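PDB 2D5M: flavoredoxin, which binds flavin mononucleotide and probably serves as an electron carrier of the flavin reductase-like family in a sulfate-reducing bacterium. Local coordinates for residues Leu16-Thr21 with Ser69-Ala74; Leu96-Val101 with Gly112-Ala117. All blocks are in the same frame, centred on the assembly; numbering follows the deposited sequence. Where two conformers were deposited one is given.

Contact 1 (Leu16-Thr21 with Ser69-Ala74); sequences LFLVGT and SIPSRA
Leu-18 and Ser-69 clasp each other through their backbones. Leu-18 N donates to Ser-69 O over 3.0 Å, with the donor in the plane of that carbonyl, and Ser-69 N returns a bond of 2.9 Å to Leu-18 O, tilted 18° from the carbonyl plane. Leu-18 O has a second donor, a water 2.8 Å away, and the same water lies 2.7 Å from Ser-69 OG. With OG anti to the carbonyl carbon (chi1 -59°), the serine hydroxyl can meet this water and also pair with Val-111 N. The two bonds make Leu-18 and Ser-69 an antiparallel hydrogen-bonded pair joining strands 14-22 and 65-70 in the main sheet of the FMN-binding split barrel, the fold expected of this family. Packing is tightest just past this pair, at Pro-71, whose CD sits 3.1 Å from Leu-16 O. Leu-18 CD1 also approaches Pro-71 CD, at 3.6 Å and with the two side chains crossing at a slant, but this holds for one of two modelled leucine conformers and is less certain. Leu-16 meets the proline more lightly, its CD2 4.2 Å from Pro-71 CG and the two side chains nearly perpendicular; this leucine also touches a bound FMN. Similarly light is the meeting of Phe-17 and Ile-70, which lie side by side and point the same way, with 4.1 Å between Phe-17 CE2 and Ile-70 CD1. Neither is left to solvent: Tyr-12 of the second subunit packs on both.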
loop_
_atom_site.group_PDB
_atom_site.type_symbol
_atom_site.label_atom_id
_atom_site.label_comp_id
_atom_site.label_asym_id
_atom_site.label_seq_id
_atom_site.Cartn_x
_atom_site.Cartn_y
_atom_site.Cartn_z
ATOM N N LEU A 16 3.812 -4.972 -4.298
ATOM C CA LEU A 16 3.853 -5.823 -5.475
ATOM C C LEU A 16 3.304 -7.173 -5.051
ATOM O O LEU A 16 4.037 -8.099 -4.686
ATOM C CB LEU A 16 5.287 -5.946 -6.077
ATOM C CG LEU A 16 5.389 -6.769 -7.374
ATOM C CD1 LEU A 16 4.591 -6.119 -8.474
ATOM C CD2 LEU A 16 6.847 -6.969 -7.767
ATOM N N PHE A 17 1.982 -7.276 -5.030
ATOM C CA PHE A 17 1.297 -8.497 -4.659
ATOM C C PHE A 17 1.092 -9.392 -5.878
ATOM O O PHE A 17 0.594 -8.943 -6.882
ATOM C CB PHE A 17 -0.072 -8.144 -4.091
ATOM C CG PHE A 17 -0.041 -7.404 -2.738
ATOM C CD1 PHE A 17 -1.172 -6.683 -2.356
ATOM C CD2 PHE A 17 1.045 -7.420 -1.860
ATOM C CE1 PHE A 17 -1.287 -6.036 -1.150
ATOM C CE2 PHE A 17 0.913 -6.761 -0.614
ATOM C CZ PHE A 17 -0.233 -6.089 -0.245
ATOM N N LEU A 18 1.380 -10.689 -5.743
ATOM C CA LEU A 18 0.977 -11.618 -6.772
ATOM C C LEU A 18 -0.331 -12.293 -6.342
ATOM O O LEU A 18 -0.383 -13.059 -5.360
ATOM C CB LEU A 18 2.008 -12.662 -7.121
ATOM C CG LEU A 18 3.182 -12.085 -7.944
ATOM C CD1 LEU A 18 4.044 -11.202 -7.059
ATOM C CD2 LEU A 18 3.926 -13.223 -8.634
ATOM N N VAL A 19 -1.408 -11.971 -7.043
ATOM C CA VAL A 19 -2.753 -12.448 -6.737
ATOM C C VAL A 19 -2.945 -13.771 -7.422
ATOM O O VAL A 19 -2.856 -13.863 -8.661
ATOM C CB VAL A 19 -3.799 -11.430 -7.208
ATOM C CG1 VAL A 19 -5.186 -11.963 -6.926
ATOM C CG2 VAL A 19 -3.622 -10.074 -6.507
ATOM N N GLY A 20 -3.172 -14.822 -6.625
ATOM C CA GLY A 20 -3.243 -16.208 -7.114
ATOM C C GLY A 20 -4.666 -16.695 -7.138
ATOM O O GLY A 20 -5.444 -16.473 -6.197
ATOM N N THR A 21 -5.042 -17.414 -8.193
ATOM C CA THR A 21 -6.377 -17.941 -8.398
ATOM C C THR A 21 -6.344 -19.261 -9.186
ATOM O O THR A 21 -5.329 -19.613 -9.784
ATOM C CB THR A 21 -7.240 -16.960 -9.211
ATOM O OG1 THR A 21 -6.619 -16.693 -10.472
ATOM C CG2 THR A 21 -7.560 -15.664 -8.463
ATOM N N SER A 69 0.694 -13.612 -2.766
ATOM C CA SER A 69 2.049 -14.071 -2.488
ATOM C C SER A 69 2.988 -12.886 -2.655
ATOM O O SER A 69 2.881 -12.117 -3.615
ATOM C CB SER A 69 2.440 -15.207 -3.439
ATOM O OG SER A 69 1.589 -16.312 -3.345
ATOM N N ILE A 70 3.914 -12.733 -1.699
ATOM C CA ILE A 70 4.797 -11.562 -1.668
ATOM C C ILE A 70 6.182 -12.012 -2.144
ATOM O O ILE A 70 6.796 -12.836 -1.495
ATOM C CB ILE A 70 4.805 -10.960 -0.276
ATOM C CG1 ILE A 70 3.388 -10.468 0.063
ATOM C CG2 ILE A 70 5.819 -9.851 -0.153
ATOM C CD1 ILE A 70 3.103 -9.694 1.255
ATOM N N PRO A 71 6.636 -11.487 -3.294
ATOM C CA PRO A 71 7.945 -11.945 -3.819
ATOM C C PRO A 71 9.072 -11.320 -2.975
ATOM O O PRO A 71 8.992 -10.170 -2.530
ATOM C CB PRO A 71 7.999 -11.388 -5.217
ATOM C CG PRO A 71 7.123 -10.176 -5.146
ATOM C CD PRO A 71 5.998 -10.499 -4.152
ATOM N N SER A 72 10.162 -12.031 -2.857
ATOM C CA SER A 72 11.458 -11.556 -2.420
ATOM C C SER A 72 12.206 -11.067 -3.659
ATOM O O SER A 72 11.781 -11.277 -4.810
ATOM C CB SER A 72 12.265 -12.598 -1.709
ATOM O OG SER A 72 12.444 -13.693 -2.554
ATOM N N ARG A 73 13.331 -10.390 -3.436
ATOM C CA ARG A 73 13.998 -9.773 -4.570
ATOM C C ARG A 73 14.441 -10.802 -5.597
ATOM O O ARG A 73 14.525 -10.447 -6.775
ATOM C CB ARG A 73 15.201 -8.951 -4.085
ATOM C CG ARG A 73 16.464 -9.755 -3.804
ATOM C CD ARG A 73 17.596 -8.842 -3.365
ATOM N NE ARG A 73 17.305 -8.176 -2.137
ATOM C CZ ARG A 73 17.935 -7.101 -1.641
ATOM N NH1 ARG A 73 18.924 -6.542 -2.321
ATOM N NH2 ARG A 73 17.523 -6.633 -0.458
ATOM N N ALA A 74 14.718 -12.044 -5.210
ATOM C CA ALA A 74 15.107 -13.040 -6.214
ATOM C C ALA A 74 14.059 -13.311 -7.277
ATOM O O ALA A 74 14.377 -13.861 -8.333
ATOM C CB ALA A 74 15.453 -14.351 -5.461
HETATM O O HOH W 1 -0.476 -15.823 -4.985
#

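Contact 2 (Leu96-Val101 with Gly112-Ala117); sequences LGLTPV and GEFPMA
Thr-99 and Gly-112 face each other at the open end of a small beta hairpin, strands 100-102 and 109-111, which the chain enters after helix 92-96 and leaves toward strand 116-126. Gly-112 N donates to Thr-99 O over 2.9 Å, continuing the pairing of the hairpin by one bond. Beside it the Val-101 CG2 methyl lies 3.6 Å from Gly-112 CA, where the glycine has no CB to stand between them. The other grip comes from Glu-113. Its side chain bends at chi2 and crosses Thr-99 at about a right angle, and the carboxylate takes both polar hydrogens of that residue. OE1 of Glu-113 accepts from Thr-99 N at 2.8 Å, while Glu-113 OE2 accepts from Thr-99 OG1 at 2.6 Å. Both donors come from the syn side, 16° and 19° out of the carboxylate plane. The hydroxyl is in position because OG1 is anti to the carbonyl carbon (chi1 -57°), beside the backbone N that serves the other oxygen. Leu-98 backs the aliphatic part of the glutamate, with Leu-98 CD2 3.9 Å from Glu-113 CG. Its other methyl, Leu-98 CD1, comes obliquely to Phe-114 CE1 at 4.3 Å. Tyr-75 adds to this cluster, touching Leu-98, Glu-113 and the ring of Phe-114, and Lys-2 of the second subunit donates to Phe-114 O. Two-point binding fixes the rotation of the carboxylate and of the threonine hydroxyl together, and because both carboxylate oxygens act as acceptors from neutral donors, the geometry is consistent with an ionised Glu-113.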
loop_
_atom_site.group_PDB
_atom_site.type_symbol
_atom_site.label_atom_id
_atom_site.label_comp_id
_atom_site.label_asym_id
_atom_site.label_seq_id
_atom_site.Cartn_x
_atom_site.Cartn_y
_atom_site.Cartn_z
ATOM N N LEU A 96 7.278 -19.951 -15.572
ATOM C CA LEU A 96 8.223 -19.363 -14.610
ATOM C C LEU A 96 8.955 -20.386 -13.799
ATOM O O LEU A 96 9.861 -20.031 -13.046
ATOM C CB LEU A 96 7.466 -18.377 -13.724
ATOM C CG LEU A 96 6.986 -17.110 -14.439
ATOM C CD1 LEU A 96 6.058 -16.297 -13.547
ATOM C CD2 LEU A 96 8.133 -16.277 -14.933
ATOM N N GLY A 97 8.548 -21.663 -13.883
ATOM C CA GLY A 97 9.132 -22.703 -13.038
ATOM C C GLY A 97 8.835 -22.510 -11.565
ATOM O O GLY A 97 9.697 -22.759 -10.717
ATOM N N LEU A 98 7.648 -22.046 -11.226
ATOM C CA LEU A 98 7.195 -21.859 -9.867
ATOM C C LEU A 98 6.112 -22.852 -9.499
ATOM O O LEU A 98 5.510 -23.494 -10.395
ATOM C CB LEU A 98 6.650 -20.402 -9.723
ATOM C CG LEU A 98 7.666 -19.312 -9.944
ATOM C CD1 LEU A 98 6.994 -17.947 -9.882
ATOM C CD2 LEU A 98 8.760 -19.336 -8.929
ATOM N N THR A 99 5.853 -22.976 -8.226
ATOM C CA THR A 99 4.987 -24.051 -7.691
ATOM C C THR A 99 3.665 -23.480 -7.222
ATOM O O THR A 99 3.640 -22.655 -6.280
ATOM C CB THR A 99 5.668 -24.720 -6.509
ATOM O OG1 THR A 99 6.957 -25.228 -6.907
ATOM C CG2 THR A 99 4.874 -25.910 -5.992
ATOM N N PRO A 100 2.548 -23.919 -7.805
ATOM C CA PRO A 100 1.228 -23.466 -7.350
ATOM C C PRO A 100 0.758 -24.351 -6.199
ATOM O O PRO A 100 0.345 -25.513 -6.417
ATOM C CB PRO A 100 0.370 -23.637 -8.611
ATOM C CG PRO A 100 0.996 -24.816 -9.325
ATOM C CD PRO A 100 2.464 -24.802 -8.995
ATOM N N VAL A 101 0.900 -23.861 -4.989
ATOM C CA VAL A 101 0.575 -24.622 -3.810
ATOM C C VAL A 101 -0.878 -24.384 -3.446
ATOM O O VAL A 101 -1.268 -23.214 -3.251
ATOM C CB VAL A 101 1.477 -24.232 -2.605
ATOM C CG1 VAL A 101 1.081 -24.996 -1.393
ATOM C CG2 VAL A 101 2.944 -24.436 -2.958
ATOM N N GLY A 112 4.683 -21.170 -3.977
ATOM C CA GLY A 112 5.419 -21.859 -2.912
ATOM C C GLY A 112 6.792 -21.297 -2.658
ATOM O O GLY A 112 7.278 -21.322 -1.530
ATOM N N GLU A 113 7.454 -20.795 -3.691
ATOM C CA GLU A 113 8.806 -20.319 -3.566
ATOM C C GLU A 113 8.906 -19.002 -2.826
ATOM O O GLU A 113 10.012 -18.626 -2.419
ATOM C CB GLU A 113 9.434 -20.138 -4.965
ATOM C CG GLU A 113 9.726 -21.406 -5.724
ATOM C CD GLU A 113 8.569 -22.154 -6.261
ATOM O OE1 GLU A 113 7.455 -21.606 -6.381
ATOM O OE2 GLU A 113 8.779 -23.334 -6.640
ATOM N N PHE A 114 7.799 -18.251 -2.738
ATOM C CA PHE A 114 7.856 -16.926 -2.122
ATOM C C PHE A 114 7.853 -17.051 -0.602
ATOM O O PHE A 114 7.361 -18.016 -0.052
ATOM C CB PHE A 114 6.714 -16.059 -2.593
ATOM C CG PHE A 114 6.785 -15.611 -4.045
ATOM C CD1 PHE A 114 7.735 -16.059 -4.965
ATOM C CD2 PHE A 114 5.859 -14.676 -4.494
ATOM C CE1 PHE A 114 7.708 -15.652 -6.288
ATOM C CE2 PHE A 114 5.846 -14.277 -5.802
ATOM C CZ PHE A 114 6.743 -14.761 -6.708
ATOM N N PRO A 115 8.400 -16.050 0.074
ATOM C CA PRO A 115 8.579 -16.164 1.511
ATOM C C PRO A 115 7.310 -16.022 2.319
ATOM O O PRO A 115 7.236 -16.416 3.509
ATOM C CB PRO A 115 9.539 -15.016 1.812
ATOM C CG PRO A 115 9.287 -13.981 0.725
ATOM C CD PRO A 115 9.103 -14.877 -0.459
ATOM N N MET A 116 6.304 -15.412 1.750
ATOM C CA MET A 116 5.082 -15.058 2.477
ATOM C C MET A 116 3.877 -15.198 1.532
ATOM O O MET A 116 3.911 -14.752 0.393
ATOM C CB MET A 116 5.178 -13.644 2.982
ATOM C CG MET A 116 4.003 -13.098 3.730
ATOM S SD MET A 116 4.622 -11.579 4.516
ATOM C CE MET A 116 3.145 -11.144 5.341
ATOM N N ALA A 117 2.803 -15.777 2.056
ATOM C CA ALA A 117 1.583 -15.978 1.299
ATOM C C ALA A 117 0.382 -15.731 2.250
ATOM O O ALA A 117 0.426 -16.060 3.419
ATOM C CB ALA A 117 1.524 -17.360 0.707
#

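In the fold
Contacts 1 and 2 follow one another along the chain and lie side by side in the fold, their centres about 8 Å apart. Strands 65-70 and 116-126 are neighbours in the main sheet, and a probable hydrogen bond of 2.9 Å from Ile-70 N to Met-116 O joins the two contacts. Phe-114 and Pro-115 pack at the same junction, Pro-115 CD 3.2 Å from Ile-70 O and Phe-114 CD2 3.5 Å from Pro-71 N. Contact 1 lies closer to flavin: the side chain of Leu-16 is about 4 Å from a bound FMN, that of Phe-114 about 12 Å from one. Both contacts also reach the second subunit, and the Tyr-12 that covers part of contact 1 also packs on Met-116 of contact 2.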